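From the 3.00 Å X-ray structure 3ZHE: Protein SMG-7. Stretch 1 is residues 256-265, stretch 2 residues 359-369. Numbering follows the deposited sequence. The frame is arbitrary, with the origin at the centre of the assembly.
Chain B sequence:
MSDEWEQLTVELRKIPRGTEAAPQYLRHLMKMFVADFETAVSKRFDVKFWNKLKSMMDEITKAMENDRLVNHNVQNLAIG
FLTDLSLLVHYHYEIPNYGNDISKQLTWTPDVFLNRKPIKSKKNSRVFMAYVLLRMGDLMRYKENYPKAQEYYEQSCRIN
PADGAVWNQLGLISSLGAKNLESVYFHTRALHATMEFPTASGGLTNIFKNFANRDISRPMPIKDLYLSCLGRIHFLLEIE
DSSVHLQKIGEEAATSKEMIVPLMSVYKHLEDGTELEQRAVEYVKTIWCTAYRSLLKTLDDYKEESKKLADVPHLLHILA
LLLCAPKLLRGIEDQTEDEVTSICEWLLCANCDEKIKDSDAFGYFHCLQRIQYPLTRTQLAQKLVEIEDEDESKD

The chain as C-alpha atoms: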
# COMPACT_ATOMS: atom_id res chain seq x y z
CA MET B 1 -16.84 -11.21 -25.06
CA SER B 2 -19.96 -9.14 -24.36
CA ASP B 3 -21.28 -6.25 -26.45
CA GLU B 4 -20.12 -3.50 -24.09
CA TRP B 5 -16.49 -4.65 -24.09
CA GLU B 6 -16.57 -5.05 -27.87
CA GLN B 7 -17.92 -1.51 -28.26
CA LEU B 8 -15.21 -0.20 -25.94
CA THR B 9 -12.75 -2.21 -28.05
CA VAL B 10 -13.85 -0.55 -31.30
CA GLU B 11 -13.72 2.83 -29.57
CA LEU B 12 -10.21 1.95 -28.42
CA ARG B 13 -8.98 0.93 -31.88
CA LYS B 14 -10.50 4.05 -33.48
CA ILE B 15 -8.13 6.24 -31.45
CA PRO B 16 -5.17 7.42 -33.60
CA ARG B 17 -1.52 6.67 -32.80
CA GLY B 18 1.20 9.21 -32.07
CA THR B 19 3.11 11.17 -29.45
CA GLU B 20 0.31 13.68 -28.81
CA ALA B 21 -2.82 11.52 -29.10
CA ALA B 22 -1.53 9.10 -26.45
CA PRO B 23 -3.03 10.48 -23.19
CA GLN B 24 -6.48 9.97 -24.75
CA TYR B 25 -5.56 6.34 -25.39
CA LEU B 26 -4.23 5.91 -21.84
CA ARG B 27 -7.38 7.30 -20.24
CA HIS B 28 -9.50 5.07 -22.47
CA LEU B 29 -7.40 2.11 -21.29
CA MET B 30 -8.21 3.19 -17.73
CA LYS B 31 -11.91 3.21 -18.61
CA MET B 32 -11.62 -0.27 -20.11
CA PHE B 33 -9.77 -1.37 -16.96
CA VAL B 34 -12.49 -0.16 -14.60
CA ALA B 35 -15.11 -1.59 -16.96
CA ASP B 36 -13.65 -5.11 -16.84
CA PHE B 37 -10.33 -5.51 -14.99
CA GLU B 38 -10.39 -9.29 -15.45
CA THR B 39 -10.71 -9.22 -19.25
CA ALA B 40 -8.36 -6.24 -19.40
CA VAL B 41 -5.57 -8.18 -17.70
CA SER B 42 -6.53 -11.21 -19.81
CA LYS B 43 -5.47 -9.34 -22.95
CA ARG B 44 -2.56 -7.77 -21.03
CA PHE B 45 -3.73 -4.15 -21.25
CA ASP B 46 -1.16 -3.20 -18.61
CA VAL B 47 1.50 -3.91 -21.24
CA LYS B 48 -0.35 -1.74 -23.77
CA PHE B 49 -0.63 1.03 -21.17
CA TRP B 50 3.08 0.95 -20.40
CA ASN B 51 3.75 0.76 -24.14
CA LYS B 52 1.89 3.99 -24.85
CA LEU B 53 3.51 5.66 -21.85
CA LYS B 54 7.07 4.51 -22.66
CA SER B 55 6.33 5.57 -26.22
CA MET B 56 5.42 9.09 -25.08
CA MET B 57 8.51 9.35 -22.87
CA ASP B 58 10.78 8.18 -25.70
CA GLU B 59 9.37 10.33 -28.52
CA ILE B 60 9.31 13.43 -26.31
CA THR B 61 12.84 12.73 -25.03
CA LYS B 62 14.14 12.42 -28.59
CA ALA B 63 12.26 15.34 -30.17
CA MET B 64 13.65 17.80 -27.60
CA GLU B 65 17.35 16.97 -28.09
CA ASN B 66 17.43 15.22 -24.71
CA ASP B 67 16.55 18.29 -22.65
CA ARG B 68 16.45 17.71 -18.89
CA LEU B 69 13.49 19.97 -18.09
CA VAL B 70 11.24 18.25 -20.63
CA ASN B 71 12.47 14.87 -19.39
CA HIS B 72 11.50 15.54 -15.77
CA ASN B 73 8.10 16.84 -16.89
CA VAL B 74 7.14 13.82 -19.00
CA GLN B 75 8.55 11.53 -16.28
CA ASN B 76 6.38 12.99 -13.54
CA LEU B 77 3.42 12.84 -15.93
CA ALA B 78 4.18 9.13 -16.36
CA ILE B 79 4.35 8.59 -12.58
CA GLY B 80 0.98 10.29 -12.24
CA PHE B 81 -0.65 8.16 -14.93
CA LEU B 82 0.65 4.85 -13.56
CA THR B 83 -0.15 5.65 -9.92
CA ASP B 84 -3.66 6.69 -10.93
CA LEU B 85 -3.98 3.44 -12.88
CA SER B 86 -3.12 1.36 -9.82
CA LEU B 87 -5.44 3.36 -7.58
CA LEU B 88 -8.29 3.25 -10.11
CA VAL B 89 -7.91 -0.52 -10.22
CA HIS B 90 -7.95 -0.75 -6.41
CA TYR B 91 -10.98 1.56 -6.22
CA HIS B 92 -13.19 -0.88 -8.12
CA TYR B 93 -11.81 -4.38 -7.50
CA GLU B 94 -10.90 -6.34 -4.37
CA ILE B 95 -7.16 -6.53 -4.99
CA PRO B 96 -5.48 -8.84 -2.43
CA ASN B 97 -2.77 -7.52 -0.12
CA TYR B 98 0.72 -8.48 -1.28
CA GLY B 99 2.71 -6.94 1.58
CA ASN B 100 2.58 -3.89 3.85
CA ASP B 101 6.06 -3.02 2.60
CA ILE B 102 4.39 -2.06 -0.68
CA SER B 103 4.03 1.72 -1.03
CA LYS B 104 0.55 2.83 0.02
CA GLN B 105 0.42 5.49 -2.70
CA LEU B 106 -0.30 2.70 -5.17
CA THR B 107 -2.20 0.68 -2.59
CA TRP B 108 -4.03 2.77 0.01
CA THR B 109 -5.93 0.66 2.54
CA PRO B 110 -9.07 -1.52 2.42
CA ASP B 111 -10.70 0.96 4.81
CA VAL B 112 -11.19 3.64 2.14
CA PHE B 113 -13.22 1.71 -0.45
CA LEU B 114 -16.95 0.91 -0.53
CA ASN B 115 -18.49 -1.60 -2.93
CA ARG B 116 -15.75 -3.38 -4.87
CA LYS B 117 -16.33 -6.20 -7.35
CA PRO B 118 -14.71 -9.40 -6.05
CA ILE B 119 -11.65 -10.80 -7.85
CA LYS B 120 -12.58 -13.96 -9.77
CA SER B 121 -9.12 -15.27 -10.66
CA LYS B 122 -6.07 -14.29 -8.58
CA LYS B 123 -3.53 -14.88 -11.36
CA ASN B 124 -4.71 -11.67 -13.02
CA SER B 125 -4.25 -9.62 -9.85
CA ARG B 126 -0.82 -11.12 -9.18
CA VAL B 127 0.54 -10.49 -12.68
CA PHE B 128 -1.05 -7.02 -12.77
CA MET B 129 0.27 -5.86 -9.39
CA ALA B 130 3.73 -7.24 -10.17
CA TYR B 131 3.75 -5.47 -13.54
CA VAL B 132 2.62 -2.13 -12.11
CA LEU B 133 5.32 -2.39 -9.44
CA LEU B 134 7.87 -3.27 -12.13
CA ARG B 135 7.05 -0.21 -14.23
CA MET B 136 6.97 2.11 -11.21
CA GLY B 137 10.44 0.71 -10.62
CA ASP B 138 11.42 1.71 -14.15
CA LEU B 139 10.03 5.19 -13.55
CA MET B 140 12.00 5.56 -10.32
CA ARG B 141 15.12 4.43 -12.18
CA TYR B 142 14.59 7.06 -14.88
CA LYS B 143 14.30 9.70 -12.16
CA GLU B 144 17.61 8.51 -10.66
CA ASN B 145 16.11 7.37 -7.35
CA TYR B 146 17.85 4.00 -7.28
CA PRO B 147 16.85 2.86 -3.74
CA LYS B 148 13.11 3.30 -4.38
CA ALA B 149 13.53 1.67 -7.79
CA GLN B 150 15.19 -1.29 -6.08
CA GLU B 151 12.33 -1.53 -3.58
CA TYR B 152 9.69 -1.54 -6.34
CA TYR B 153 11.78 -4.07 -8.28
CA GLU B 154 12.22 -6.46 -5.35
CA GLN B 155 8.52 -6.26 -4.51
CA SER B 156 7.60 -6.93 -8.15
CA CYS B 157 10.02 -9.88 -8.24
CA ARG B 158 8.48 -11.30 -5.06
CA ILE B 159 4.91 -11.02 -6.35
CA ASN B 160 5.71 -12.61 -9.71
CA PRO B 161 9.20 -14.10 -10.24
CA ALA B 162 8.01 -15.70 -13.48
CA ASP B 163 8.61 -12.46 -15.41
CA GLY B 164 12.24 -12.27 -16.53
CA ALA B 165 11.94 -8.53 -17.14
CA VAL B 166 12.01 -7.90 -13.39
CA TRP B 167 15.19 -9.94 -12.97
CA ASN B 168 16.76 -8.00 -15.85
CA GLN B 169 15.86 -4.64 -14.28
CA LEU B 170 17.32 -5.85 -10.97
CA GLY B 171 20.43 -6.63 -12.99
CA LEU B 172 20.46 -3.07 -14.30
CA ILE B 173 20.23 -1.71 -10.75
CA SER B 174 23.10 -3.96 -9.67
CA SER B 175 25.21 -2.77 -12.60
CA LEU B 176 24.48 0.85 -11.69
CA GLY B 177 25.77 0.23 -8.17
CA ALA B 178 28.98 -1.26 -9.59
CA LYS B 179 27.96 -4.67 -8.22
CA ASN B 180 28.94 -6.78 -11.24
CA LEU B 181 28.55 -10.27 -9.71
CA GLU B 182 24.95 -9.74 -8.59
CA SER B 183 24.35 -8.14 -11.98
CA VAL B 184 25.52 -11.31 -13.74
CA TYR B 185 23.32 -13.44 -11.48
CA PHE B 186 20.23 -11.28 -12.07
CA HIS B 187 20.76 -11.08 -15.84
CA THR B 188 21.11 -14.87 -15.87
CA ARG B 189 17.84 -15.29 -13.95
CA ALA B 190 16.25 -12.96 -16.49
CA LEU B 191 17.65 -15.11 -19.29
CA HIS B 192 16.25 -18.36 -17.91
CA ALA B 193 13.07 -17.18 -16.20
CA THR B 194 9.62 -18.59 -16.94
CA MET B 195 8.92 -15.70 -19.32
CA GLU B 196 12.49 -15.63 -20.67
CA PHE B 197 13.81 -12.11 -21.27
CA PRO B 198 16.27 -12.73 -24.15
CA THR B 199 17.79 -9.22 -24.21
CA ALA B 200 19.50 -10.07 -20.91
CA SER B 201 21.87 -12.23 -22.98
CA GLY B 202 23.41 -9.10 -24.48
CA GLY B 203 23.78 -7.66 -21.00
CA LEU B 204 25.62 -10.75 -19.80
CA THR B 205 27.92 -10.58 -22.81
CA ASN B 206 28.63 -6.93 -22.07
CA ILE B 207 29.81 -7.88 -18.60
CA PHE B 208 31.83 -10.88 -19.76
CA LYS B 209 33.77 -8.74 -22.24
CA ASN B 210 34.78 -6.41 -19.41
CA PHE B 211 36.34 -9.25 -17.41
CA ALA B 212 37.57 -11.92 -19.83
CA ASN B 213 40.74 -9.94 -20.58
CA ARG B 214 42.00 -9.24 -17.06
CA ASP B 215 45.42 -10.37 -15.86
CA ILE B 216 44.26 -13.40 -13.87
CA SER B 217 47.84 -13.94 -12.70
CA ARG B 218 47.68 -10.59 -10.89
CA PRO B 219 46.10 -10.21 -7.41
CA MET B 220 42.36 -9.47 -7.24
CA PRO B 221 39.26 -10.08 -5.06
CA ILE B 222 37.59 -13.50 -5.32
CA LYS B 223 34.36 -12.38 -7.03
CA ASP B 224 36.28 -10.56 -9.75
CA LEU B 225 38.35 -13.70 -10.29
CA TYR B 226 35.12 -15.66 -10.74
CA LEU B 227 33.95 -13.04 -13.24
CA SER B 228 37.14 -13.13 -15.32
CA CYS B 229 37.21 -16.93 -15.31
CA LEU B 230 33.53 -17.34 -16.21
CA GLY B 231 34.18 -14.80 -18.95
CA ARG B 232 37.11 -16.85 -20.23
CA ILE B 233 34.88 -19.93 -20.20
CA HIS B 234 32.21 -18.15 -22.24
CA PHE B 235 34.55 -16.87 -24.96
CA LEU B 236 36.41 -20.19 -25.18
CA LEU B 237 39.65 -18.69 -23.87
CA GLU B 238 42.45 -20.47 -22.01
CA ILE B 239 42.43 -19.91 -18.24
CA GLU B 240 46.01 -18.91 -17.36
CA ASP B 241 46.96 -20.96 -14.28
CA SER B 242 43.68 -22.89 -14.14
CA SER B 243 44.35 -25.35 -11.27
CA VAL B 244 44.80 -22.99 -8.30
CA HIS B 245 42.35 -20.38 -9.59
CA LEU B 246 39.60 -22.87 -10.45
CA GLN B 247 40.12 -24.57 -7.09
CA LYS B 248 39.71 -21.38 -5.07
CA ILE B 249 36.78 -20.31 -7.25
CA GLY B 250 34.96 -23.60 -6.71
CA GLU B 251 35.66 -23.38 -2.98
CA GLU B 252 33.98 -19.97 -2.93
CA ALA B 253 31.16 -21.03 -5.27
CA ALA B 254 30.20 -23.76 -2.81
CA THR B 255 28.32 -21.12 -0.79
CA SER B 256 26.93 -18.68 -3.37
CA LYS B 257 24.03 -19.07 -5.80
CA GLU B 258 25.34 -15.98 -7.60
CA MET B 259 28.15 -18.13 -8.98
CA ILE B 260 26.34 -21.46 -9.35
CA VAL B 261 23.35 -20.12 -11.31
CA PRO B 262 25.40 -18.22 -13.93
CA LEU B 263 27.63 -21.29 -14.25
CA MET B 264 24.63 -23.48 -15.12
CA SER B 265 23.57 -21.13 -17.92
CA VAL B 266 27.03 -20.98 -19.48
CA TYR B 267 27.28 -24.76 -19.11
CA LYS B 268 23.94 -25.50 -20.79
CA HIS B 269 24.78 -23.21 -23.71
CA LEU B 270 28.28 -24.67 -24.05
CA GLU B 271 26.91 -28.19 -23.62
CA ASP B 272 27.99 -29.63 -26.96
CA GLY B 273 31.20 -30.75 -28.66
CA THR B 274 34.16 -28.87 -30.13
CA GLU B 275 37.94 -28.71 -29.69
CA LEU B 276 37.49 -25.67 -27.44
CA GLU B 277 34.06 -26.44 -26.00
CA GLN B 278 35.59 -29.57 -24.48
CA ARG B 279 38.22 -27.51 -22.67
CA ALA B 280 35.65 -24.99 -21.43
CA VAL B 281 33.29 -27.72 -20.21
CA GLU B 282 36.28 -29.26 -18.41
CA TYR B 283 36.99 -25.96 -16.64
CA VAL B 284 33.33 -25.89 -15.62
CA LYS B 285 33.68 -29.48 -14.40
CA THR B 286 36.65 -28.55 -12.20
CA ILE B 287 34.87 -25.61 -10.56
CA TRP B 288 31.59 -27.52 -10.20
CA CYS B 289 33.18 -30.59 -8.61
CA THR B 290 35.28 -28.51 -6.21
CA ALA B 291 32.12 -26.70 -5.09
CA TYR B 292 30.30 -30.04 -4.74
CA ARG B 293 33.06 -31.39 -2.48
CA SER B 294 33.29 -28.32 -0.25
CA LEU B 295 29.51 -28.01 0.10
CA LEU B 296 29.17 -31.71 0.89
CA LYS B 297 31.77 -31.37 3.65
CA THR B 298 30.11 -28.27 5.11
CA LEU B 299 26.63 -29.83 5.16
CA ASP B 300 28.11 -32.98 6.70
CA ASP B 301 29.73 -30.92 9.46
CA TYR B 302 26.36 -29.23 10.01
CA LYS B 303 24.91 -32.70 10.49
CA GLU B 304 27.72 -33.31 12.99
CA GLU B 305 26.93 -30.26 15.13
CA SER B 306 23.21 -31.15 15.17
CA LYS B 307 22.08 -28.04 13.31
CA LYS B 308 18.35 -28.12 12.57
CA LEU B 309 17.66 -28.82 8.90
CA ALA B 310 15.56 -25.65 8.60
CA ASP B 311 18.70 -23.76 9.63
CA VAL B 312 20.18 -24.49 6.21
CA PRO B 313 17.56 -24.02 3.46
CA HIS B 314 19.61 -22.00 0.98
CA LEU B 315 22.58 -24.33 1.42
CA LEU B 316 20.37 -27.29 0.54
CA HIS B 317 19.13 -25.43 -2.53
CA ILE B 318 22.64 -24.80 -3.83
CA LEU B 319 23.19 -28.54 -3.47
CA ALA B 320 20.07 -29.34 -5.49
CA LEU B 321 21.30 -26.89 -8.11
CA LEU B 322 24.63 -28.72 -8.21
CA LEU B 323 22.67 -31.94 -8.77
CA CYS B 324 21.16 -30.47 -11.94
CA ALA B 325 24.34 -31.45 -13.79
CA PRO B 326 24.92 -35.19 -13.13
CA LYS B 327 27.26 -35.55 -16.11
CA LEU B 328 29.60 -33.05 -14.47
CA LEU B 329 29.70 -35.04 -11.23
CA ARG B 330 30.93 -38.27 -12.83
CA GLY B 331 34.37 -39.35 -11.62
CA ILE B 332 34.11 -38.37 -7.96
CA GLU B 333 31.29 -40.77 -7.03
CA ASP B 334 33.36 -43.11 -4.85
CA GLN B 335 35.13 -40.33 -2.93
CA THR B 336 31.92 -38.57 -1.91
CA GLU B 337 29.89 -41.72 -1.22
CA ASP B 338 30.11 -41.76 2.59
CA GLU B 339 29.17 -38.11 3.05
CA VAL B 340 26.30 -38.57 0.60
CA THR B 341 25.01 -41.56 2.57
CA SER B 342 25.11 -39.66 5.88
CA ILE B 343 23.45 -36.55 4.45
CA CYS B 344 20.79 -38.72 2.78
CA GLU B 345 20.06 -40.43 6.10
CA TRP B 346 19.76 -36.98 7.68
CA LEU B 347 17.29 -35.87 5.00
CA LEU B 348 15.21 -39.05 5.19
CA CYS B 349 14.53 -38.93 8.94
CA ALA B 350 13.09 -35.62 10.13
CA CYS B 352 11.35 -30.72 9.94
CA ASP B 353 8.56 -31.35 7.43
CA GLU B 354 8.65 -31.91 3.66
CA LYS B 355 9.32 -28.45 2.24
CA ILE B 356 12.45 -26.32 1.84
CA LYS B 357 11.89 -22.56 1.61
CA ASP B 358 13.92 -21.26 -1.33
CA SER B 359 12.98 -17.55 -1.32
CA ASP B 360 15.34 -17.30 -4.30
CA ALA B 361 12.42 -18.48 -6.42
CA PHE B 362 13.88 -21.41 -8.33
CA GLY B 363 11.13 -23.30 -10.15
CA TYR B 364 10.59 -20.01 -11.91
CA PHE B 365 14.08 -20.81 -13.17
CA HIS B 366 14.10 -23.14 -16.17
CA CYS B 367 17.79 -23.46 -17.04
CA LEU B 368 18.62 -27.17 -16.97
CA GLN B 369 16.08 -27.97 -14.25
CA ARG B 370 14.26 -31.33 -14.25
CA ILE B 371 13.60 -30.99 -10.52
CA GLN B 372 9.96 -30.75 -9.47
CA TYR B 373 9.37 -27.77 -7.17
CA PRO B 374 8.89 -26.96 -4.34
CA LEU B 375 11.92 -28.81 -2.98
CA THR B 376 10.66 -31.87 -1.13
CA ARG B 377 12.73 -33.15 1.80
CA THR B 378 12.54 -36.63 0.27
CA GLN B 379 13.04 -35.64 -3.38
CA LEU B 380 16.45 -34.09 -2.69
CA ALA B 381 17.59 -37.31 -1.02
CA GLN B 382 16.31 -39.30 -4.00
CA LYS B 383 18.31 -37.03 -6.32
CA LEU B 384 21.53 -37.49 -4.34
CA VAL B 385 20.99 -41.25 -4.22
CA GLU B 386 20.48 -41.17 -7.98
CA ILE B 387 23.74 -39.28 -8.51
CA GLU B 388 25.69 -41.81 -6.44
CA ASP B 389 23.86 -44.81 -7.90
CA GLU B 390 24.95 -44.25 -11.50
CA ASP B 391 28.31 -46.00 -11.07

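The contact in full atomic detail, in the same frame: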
# COMPACT_ATOMS: atom_id res chain seq x y z
N SER B 256 27.59 -19.82 -2.73
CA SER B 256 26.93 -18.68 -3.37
C SER B 256 26.19 -19.06 -4.65
O SER B 256 26.79 -19.52 -5.62
CB SER B 256 27.94 -17.57 -3.66
OG SER B 256 28.51 -17.07 -2.45
N LYS B 257 24.88 -18.83 -4.64
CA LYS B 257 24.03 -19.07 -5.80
C LYS B 257 24.40 -18.14 -6.95
O LYS B 257 24.16 -18.45 -8.12
CB LYS B 257 22.56 -18.86 -5.44
CG LYS B 257 22.24 -17.43 -5.01
CD LYS B 257 20.75 -17.21 -4.74
CE LYS B 257 20.50 -15.77 -4.31
NZ LYS B 257 19.06 -15.49 -4.02
N GLU B 258 25.01 -17.01 -6.62
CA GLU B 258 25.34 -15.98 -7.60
C GLU B 258 26.55 -16.37 -8.44
O GLU B 258 26.99 -15.61 -9.31
CB GLU B 258 25.58 -14.64 -6.89
CG GLU B 258 24.41 -14.21 -6.02
CD GLU B 258 24.67 -12.93 -5.25
OE1 GLU B 258 25.80 -12.41 -5.32
OE2 GLU B 258 23.73 -12.44 -4.59
N MET B 259 27.09 -17.55 -8.18
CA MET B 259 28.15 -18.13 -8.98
C MET B 259 27.67 -19.43 -9.62
O MET B 259 28.00 -19.73 -10.77
CB MET B 259 29.39 -18.42 -8.11
CG MET B 259 30.15 -17.18 -7.67
SD MET B 259 31.67 -17.60 -6.79
CE MET B 259 32.32 -15.98 -6.40
N ILE B 260 26.87 -20.19 -8.87
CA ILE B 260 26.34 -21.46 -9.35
C ILE B 260 25.34 -21.28 -10.49
O ILE B 260 25.45 -21.93 -11.53
CB ILE B 260 25.68 -22.26 -8.21
CG1 ILE B 260 26.74 -22.67 -7.18
CG2 ILE B 260 24.96 -23.49 -8.76
CD1 ILE B 260 27.90 -23.44 -7.77
N VAL B 261 24.36 -20.39 -10.29
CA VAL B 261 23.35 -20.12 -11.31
C VAL B 261 23.92 -19.63 -12.66
O VAL B 261 23.54 -20.16 -13.70
CB VAL B 261 22.23 -19.17 -10.79
CG1 VAL B 261 21.48 -18.53 -11.95
CG2 VAL B 261 21.28 -19.92 -9.87
N PRO B 262 24.82 -18.63 -12.64
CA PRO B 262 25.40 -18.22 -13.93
C PRO B 262 26.24 -19.32 -14.57
O PRO B 262 26.35 -19.37 -15.79
CB PRO B 262 26.31 -17.05 -13.53
CG PRO B 262 25.76 -16.54 -12.26
CD PRO B 262 25.27 -17.76 -11.54
N LEU B 263 26.81 -20.20 -13.75
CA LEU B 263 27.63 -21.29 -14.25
C LEU B 263 26.78 -22.32 -14.99
O LEU B 263 27.20 -22.87 -16.00
CB LEU B 263 28.41 -21.95 -13.11
CG LEU B 263 29.62 -22.80 -13.53
CD1 LEU B 263 30.60 -21.98 -14.35
CD2 LEU B 263 30.31 -23.40 -12.31
N MET B 264 25.57 -22.57 -14.47
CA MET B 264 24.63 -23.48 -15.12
C MET B 264 24.29 -23.01 -16.53
O MET B 264 24.31 -23.79 -17.48
CB MET B 264 23.34 -23.59 -14.31
CG MET B 264 23.48 -24.29 -12.98
SD MET B 264 21.88 -24.64 -12.21
CE MET B 264 21.07 -25.56 -13.51
N SER B 265 23.96 -21.72 -16.65
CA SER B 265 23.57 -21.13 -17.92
C SER B 265 24.67 -21.26 -18.96
O SER B 265 24.42 -21.70 -20.09
CB SER B 265 23.22 -19.65 -17.72
OG SER B 265 22.82 -19.05 -18.94
N SER B 359 12.99 -19.02 -1.37
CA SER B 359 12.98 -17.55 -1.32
C SER B 359 13.84 -16.90 -2.41
O SER B 359 13.86 -15.67 -2.55
CB SER B 359 13.37 -17.03 0.07
OG SER B 359 14.76 -17.21 0.32
N ASP B 360 14.53 -17.73 -3.17
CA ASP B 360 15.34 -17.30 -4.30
C ASP B 360 14.56 -17.61 -5.57
O ASP B 360 14.99 -17.31 -6.68
CB ASP B 360 16.68 -18.05 -4.29
CG ASP B 360 17.41 -17.91 -2.97
OD1 ASP B 360 17.47 -16.78 -2.44
OD2 ASP B 360 17.91 -18.94 -2.46
N ALA B 361 13.40 -18.23 -5.37
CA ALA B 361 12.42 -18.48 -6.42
C ALA B 361 12.92 -19.32 -7.60
O ALA B 361 12.67 -18.98 -8.75
CB ALA B 361 11.82 -17.16 -6.92
N PHE B 362 13.61 -20.42 -7.31
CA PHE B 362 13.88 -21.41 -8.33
C PHE B 362 12.56 -22.15 -8.57
O PHE B 362 11.70 -22.17 -7.70
CB PHE B 362 14.98 -22.38 -7.90
CG PHE B 362 16.17 -21.72 -7.28
CD1 PHE B 362 16.93 -20.81 -8.00
CD2 PHE B 362 16.54 -22.01 -5.97
CE1 PHE B 362 18.03 -20.20 -7.42
CE2 PHE B 362 17.63 -21.40 -5.40
CZ PHE B 362 18.38 -20.50 -6.12
N GLY B 363 12.41 -22.76 -9.74
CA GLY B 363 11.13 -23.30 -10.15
C GLY B 363 10.50 -22.31 -11.10
O GLY B 363 9.69 -22.67 -11.96
N TYR B 364 10.86 -21.05 -10.92
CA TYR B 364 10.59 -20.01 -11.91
C TYR B 364 11.90 -19.80 -12.67
O TYR B 364 12.09 -18.81 -13.37
CB TYR B 364 10.14 -18.72 -11.22
CG TYR B 364 8.85 -18.88 -10.45
CD1 TYR B 364 7.63 -18.98 -11.10
CD2 TYR B 364 8.85 -18.93 -9.06
CE1 TYR B 364 6.45 -19.13 -10.41
CE2 TYR B 364 7.67 -19.08 -8.35
CZ TYR B 364 6.47 -19.17 -9.03
OH TYR B 364 5.30 -19.32 -8.32
N PHE B 365 12.80 -20.76 -12.48
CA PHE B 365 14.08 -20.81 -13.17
C PHE B 365 14.09 -22.10 -13.98
O PHE B 365 13.92 -23.19 -13.42
CB PHE B 365 15.21 -20.82 -12.13
CG PHE B 365 16.58 -20.71 -12.72
CD1 PHE B 365 16.96 -19.58 -13.43
CD2 PHE B 365 17.51 -21.73 -12.55
CE1 PHE B 365 18.22 -19.48 -13.97
CE2 PHE B 365 18.78 -21.62 -13.09
CZ PHE B 365 19.13 -20.50 -13.80
N HIS B 366 14.27 -21.99 -15.29
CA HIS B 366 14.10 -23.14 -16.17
C HIS B 366 15.37 -23.54 -16.92
O HIS B 366 15.30 -24.29 -17.89
CB HIS B 366 12.94 -22.91 -17.14
CG HIS B 366 11.60 -22.96 -16.49
ND1 HIS B 366 10.74 -24.03 -16.62
CD2 HIS B 366 10.96 -22.07 -15.69
CE1 HIS B 366 9.64 -23.80 -15.93
NE2 HIS B 366 9.74 -22.62 -15.36
N CYS B 367 16.51 -23.03 -16.48
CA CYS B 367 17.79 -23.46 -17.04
C CYS B 367 18.17 -24.81 -16.48
O CYS B 367 18.52 -24.92 -15.30
CB CYS B 367 18.89 -22.46 -16.70
SG CYS B 367 20.56 -23.05 -17.08
N LEU B 368 18.09 -25.85 -17.31
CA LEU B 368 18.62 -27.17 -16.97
C LEU B 368 18.04 -27.68 -15.65
O LEU B 368 18.79 -28.08 -14.76
CB LEU B 368 20.15 -27.10 -16.90
CG LEU B 368 21.00 -28.37 -17.02
CD1 LEU B 368 20.90 -28.96 -18.41
CD2 LEU B 368 22.44 -28.05 -16.65
N GLN B 369 16.72 -27.67 -15.53
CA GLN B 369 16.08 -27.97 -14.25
C GLN B 369 15.84 -29.47 -14.03
O GLN B 369 16.70 -30.16 -13.49
CB GLN B 369 14.77 -27.19 -14.10
CG GLN B 369 14.23 -27.21 -12.68
CD GLN B 369 13.15 -26.18 -12.46
OE1 GLN B 369 13.27 -25.31 -11.59
NE2 GLN B 369 12.08 -26.25 -13.26

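A single polar bond joins these two stretches, and it lies at one end of an otherwise apolar contact: Lys-257 NZ donates a hydrogen bond to Asp-360 OD1 at 2.6 Å, within a salt bridge. The CA atoms of the pair are 9.0 Å apart, a gap that suits a long side chain; Lys-257 spans it with chi1 p and chi2 to chi4 all t, while Asp-360 (chi1 m) also points its CA-to-CB bond toward the helix. The lysine's aliphatic part is used too, with CD 4.3 Å from Phe-362 CZ.

One helical turn later, Val-261 reaches two aromatic rings, one with each methyl. Its CG2 lies 4.1 Å from Phe-362 CE1 and its CG1 3.6 Å from Phe-365 CZ, both oblique to the rings, so each methyl of this compact branched residue has an apolar neighbour. A type II turn from Ala-361 to Tyr-364, with Phe-362 as its second residue, puts Gly-363 at phi 100°, where a CB would jam against the preceding carbonyl O.

Met-264 buries the most area, 82 Å². Its SD approaches the edge of Phe-365, 4.4 Å from CE2, and its flexible chain carries CE to 3.8 Å from Leu-368 CB and 3.2 Å from Cys-367 O. At Ser-265, a small residue, the backbone comes close: CA is 3.7 Å from Cys-367 SG. In all, 419 Å² is buried.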